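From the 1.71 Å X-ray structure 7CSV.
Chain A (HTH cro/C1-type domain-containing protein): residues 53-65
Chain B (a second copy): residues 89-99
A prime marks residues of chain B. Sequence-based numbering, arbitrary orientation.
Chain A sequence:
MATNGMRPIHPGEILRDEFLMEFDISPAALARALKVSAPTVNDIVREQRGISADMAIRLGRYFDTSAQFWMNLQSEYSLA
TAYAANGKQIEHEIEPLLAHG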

# COMPACT_ATOMS: atom_id res chain seq x y z
N ALA A 53 -5.76 4.85 2.80
CA ALA A 53 -4.98 6.07 2.62
C ALA A 53 -5.48 7.17 3.54
O ALA A 53 -4.69 7.87 4.17
CB ALA A 53 -5.03 6.53 1.17
N ASP A 54 -6.81 7.35 3.61
CA ASP A 54 -7.37 8.40 4.46
C ASP A 54 -7.00 8.15 5.91
O ASP A 54 -6.57 9.07 6.61
CB ASP A 54 -8.89 8.45 4.27
CG ASP A 54 -9.56 9.54 5.07
OD1 ASP A 54 -9.59 10.69 4.59
OD2 ASP A 54 -10.07 9.24 6.17
N MET A 55 -7.07 6.89 6.35
CA MET A 55 -6.72 6.57 7.73
C MET A 55 -5.23 6.77 7.99
O MET A 55 -4.84 7.15 9.10
CB MET A 55 -7.11 5.12 8.05
CG MET A 55 -8.48 4.99 8.69
SD MET A 55 -8.63 5.82 10.30
CE MET A 55 -7.17 5.28 11.14
N ALA A 56 -4.38 6.49 6.99
CA ALA A 56 -2.95 6.70 7.16
C ALA A 56 -2.63 8.17 7.35
O ALA A 56 -1.73 8.53 8.13
CB ALA A 56 -2.19 6.17 5.95
N ILE A 57 -3.32 9.04 6.62
CA ILE A 57 -3.12 10.48 6.81
C ILE A 57 -3.57 10.90 8.20
O ILE A 57 -2.89 11.69 8.88
CB ILE A 57 -3.85 11.26 5.70
CG1 ILE A 57 -3.22 10.95 4.33
CG2 ILE A 57 -3.79 12.77 5.97
CD1 ILE A 57 -4.05 11.43 3.16
N ARG A 58 -4.70 10.36 8.68
CA ARG A 58 -5.18 10.69 10.02
C ARG A 58 -4.20 10.21 11.09
O ARG A 58 -3.88 10.95 12.02
CB ARG A 58 -6.57 10.10 10.25
CG ARG A 58 -7.61 10.62 9.29
CD ARG A 58 -9.00 10.09 9.58
NE ARG A 58 -9.96 10.69 8.64
CZ ARG A 58 -10.63 11.81 8.86
NH1 ARG A 58 -10.51 12.48 10.00
NH2 ARG A 58 -11.45 12.28 7.92
N LEU A 59 -3.71 8.98 10.97
CA LEU A 59 -2.78 8.46 11.97
C LEU A 59 -1.47 9.22 11.94
O LEU A 59 -0.88 9.50 12.99
CB LEU A 59 -2.55 6.97 11.73
CG LEU A 59 -3.71 6.06 12.05
CD1 LEU A 59 -3.53 4.71 11.34
CD2 LEU A 59 -3.79 5.86 13.57
N GLY A 60 -0.97 9.54 10.74
CA GLY A 60 0.24 10.34 10.66
C GLY A 60 0.08 11.68 11.33
O GLY A 60 0.94 12.12 12.09
N ARG A 61 -1.05 12.36 11.07
CA ARG A 61 -1.34 13.64 11.69
C ARG A 61 -1.41 13.52 13.21
O ARG A 61 -0.87 14.37 13.93
CB ARG A 61 -2.66 14.19 11.15
CG ARG A 61 -3.23 15.38 11.91
CD ARG A 61 -2.54 16.67 11.55
NE ARG A 61 -3.23 17.82 12.14
CZ ARG A 61 -2.72 19.04 12.20
NH1 ARG A 61 -1.52 19.29 11.71
NH2 ARG A 61 -3.42 20.02 12.77
N TYR A 62 -2.08 12.49 13.71
CA TYR A 62 -2.28 12.38 15.14
C TYR A 62 -0.99 12.02 15.87
O TYR A 62 -0.66 12.59 16.91
CB TYR A 62 -3.36 11.35 15.44
CG TYR A 62 -3.78 11.35 16.88
CD1 TYR A 62 -4.34 12.48 17.45
CD2 TYR A 62 -3.60 10.23 17.67
CE1 TYR A 62 -4.72 12.50 18.77
CE2 TYR A 62 -3.98 10.23 19.00
CZ TYR A 62 -4.53 11.37 19.54
OH TYR A 62 -4.91 11.37 20.87
N PHE A 63 -0.25 11.05 15.34
CA PHE A 63 0.90 10.50 16.06
C PHE A 63 2.25 11.05 15.60
O PHE A 63 3.28 10.50 16.00
CB PHE A 63 0.91 8.98 15.92
CG PHE A 63 -0.15 8.29 16.72
CD1 PHE A 63 -0.20 8.47 18.10
CD2 PHE A 63 -1.07 7.45 16.12
CE1 PHE A 63 -1.16 7.84 18.86
CE2 PHE A 63 -2.04 6.81 16.88
CZ PHE A 63 -2.09 7.00 18.26
N ASP A 64 2.28 12.12 14.80
CA ASP A 64 3.54 12.68 14.31
C ASP A 64 4.37 11.65 13.53
O ASP A 64 5.54 11.41 13.83
CB ASP A 64 4.38 13.27 15.46
CG ASP A 64 3.90 14.64 15.89
OD1 ASP A 64 3.07 15.25 15.19
OD2 ASP A 64 4.38 15.11 16.94
N THR A 65 3.75 11.01 12.55
CA THR A 65 4.48 10.16 11.62
C THR A 65 4.14 10.60 10.20
O THR A 65 3.20 11.37 9.98
CB THR A 65 4.13 8.68 11.77
OG1 THR A 65 2.80 8.45 11.27
CG2 THR A 65 4.23 8.21 13.21
N GLN B 89 -8.83 19.06 5.12
CA GLN B 89 -9.92 18.81 6.07
C GLN B 89 -9.45 17.95 7.23
O GLN B 89 -9.83 18.18 8.39
CB GLN B 89 -11.10 18.15 5.36
CG GLN B 89 -12.28 17.90 6.27
CD GLN B 89 -12.80 19.19 6.86
OE1 GLN B 89 -13.28 20.06 6.14
NE2 GLN B 89 -12.71 19.33 8.18
N ILE B 90 -8.61 16.96 6.95
CA ILE B 90 -8.09 16.09 7.99
C ILE B 90 -7.21 16.87 8.96
O ILE B 90 -7.33 16.73 10.18
CB ILE B 90 -7.32 14.92 7.37
CG1 ILE B 90 -8.29 13.96 6.70
CG2 ILE B 90 -6.46 14.24 8.43
CD1 ILE B 90 -7.61 13.00 5.70
N GLU B 91 -6.29 17.66 8.42
CA GLU B 91 -5.42 18.47 9.28
C GLU B 91 -6.24 19.43 10.13
O GLU B 91 -5.90 19.70 11.28
CB GLU B 91 -4.42 19.24 8.43
CG GLU B 91 -3.54 18.33 7.59
CD GLU B 91 -2.49 19.07 6.81
OE1 GLU B 91 -2.71 20.26 6.51
OE2 GLU B 91 -1.45 18.46 6.49
N HIS B 92 -7.34 19.93 9.57
CA HIS B 92 -8.18 20.87 10.31
C HIS B 92 -8.86 20.19 11.49
O HIS B 92 -8.96 20.77 12.58
CB HIS B 92 -9.22 21.50 9.39
CG HIS B 92 -10.27 22.27 10.11
ND1 HIS B 92 -11.48 21.73 10.47
CD2 HIS B 92 -10.28 23.55 10.56
CE1 HIS B 92 -12.20 22.64 11.10
NE2 HIS B 92 -11.50 23.75 11.17
N GLU B 93 -9.36 18.97 11.30
CA GLU B 93 -10.22 18.41 12.33
C GLU B 93 -9.48 17.56 13.36
O GLU B 93 -10.09 17.20 14.37
CB GLU B 93 -11.37 17.61 11.70
CG GLU B 93 -10.97 16.36 10.97
CD GLU B 93 -12.11 15.77 10.15
OE1 GLU B 93 -13.07 16.50 9.82
OE2 GLU B 93 -12.06 14.58 9.83
N ILE B 94 -8.19 17.27 13.17
CA ILE B 94 -7.42 16.45 14.11
C ILE B 94 -6.35 17.31 14.76
O ILE B 94 -5.56 17.96 14.08
CB ILE B 94 -6.79 15.23 13.40
CG1 ILE B 94 -7.86 14.29 12.88
CG2 ILE B 94 -5.89 14.46 14.35
CD1 ILE B 94 -7.26 13.07 12.12
N GLU B 95 -6.34 17.31 16.10
CA GLU B 95 -5.28 17.94 16.87
C GLU B 95 -4.20 16.91 17.16
O GLU B 95 -4.51 15.87 17.76
CB GLU B 95 -5.84 18.51 18.17
CG GLU B 95 -4.79 18.82 19.23
CD GLU B 95 -5.39 19.39 20.51
OE1 GLU B 95 -6.54 19.03 20.85
OE2 GLU B 95 -4.71 20.19 21.19
N PRO B 96 -2.95 17.13 16.73
CA PRO B 96 -1.88 16.17 17.04
C PRO B 96 -1.79 15.87 18.53
O PRO B 96 -1.97 16.76 19.37
CB PRO B 96 -0.62 16.87 16.53
CG PRO B 96 -1.12 17.78 15.44
CD PRO B 96 -2.47 18.25 15.90
N LEU B 97 -1.51 14.61 18.84
CA LEU B 97 -1.44 14.18 20.23
C LEU B 97 -0.45 15.03 21.01
O LEU B 97 -0.75 15.47 22.13
CB LEU B 97 -1.05 12.69 20.29
CG LEU B 97 -0.73 12.12 21.67
CD1 LEU B 97 -1.88 12.32 22.64
CD2 LEU B 97 -0.36 10.64 21.57
N LEU B 98 0.70 15.31 20.43
CA LEU B 98 1.76 16.01 21.13
C LEU B 98 1.56 17.51 21.15
O LEU B 98 2.27 18.21 21.88
CB LEU B 98 3.11 15.64 20.50
CG LEU B 98 3.15 14.11 20.52
CD1 LEU B 98 4.26 13.52 19.65
CD2 LEU B 98 3.27 13.60 21.94
N ALA B 99 0.60 18.02 20.38
CA ALA B 99 0.19 19.41 20.54
C ALA B 99 -0.73 19.61 21.74
O ALA B 99 -0.93 20.75 22.17
CB ALA B 99 -0.50 19.91 19.28
O HOH W 1 1.40 14.02 17.86

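From Ala53 chain A runs as a helix, its i to i+4 bonds typified by Arg61 N donating to Ile57 O at 2.9 Å. Chain B contributes the end of a helix, 89-93, whose axis runs 38° from the first and comes no nearer than 9.9 Å. Beyond Ile94′, which leaves helical phi/psi, the chain draws closer: CA of Tyr62 and CA of Pro96′ lie 4.3 Å apart. There the backbones bond directly, Leu97′ N donating to Tyr62 O at 2.9 Å and 168°. The same carbonyl oxygen, Tyr62 O, accepts from water 1 (2.7 Å), which accepts from Leu98′ N (3.0 Å).

Arg58 is held by two acids. Its NE donates to Asp54 OD2 (2.9 Å, 169°), while NH1 reaches Glu93′ OE2 at 2.6 Å, a salt bridge across the interface; Ile90′ CG1 covers one guanidinium face. Arg61 answers an uncharged acceptor: NE and NH2 both donate to Ile94′ O, at 3.0 and 3.2 Å, with Glu91′ CA and Pro96′ CD over opposite faces of its guanidinium.

Apolar side chains also meet. Ile57 CG2 and Ile90′ CD1, both methyls, are in van der Waals contact at 3.8 Å. Leu97′ CB sits 4.0 Å from the centroid of the Tyr62 ring, 17° off its normal, so its C-H bonds can meet the pi electrons in a CH-pi contact, and Leu97′ CD2 approaches the Phe63 edge at CE1 (4.0 Å).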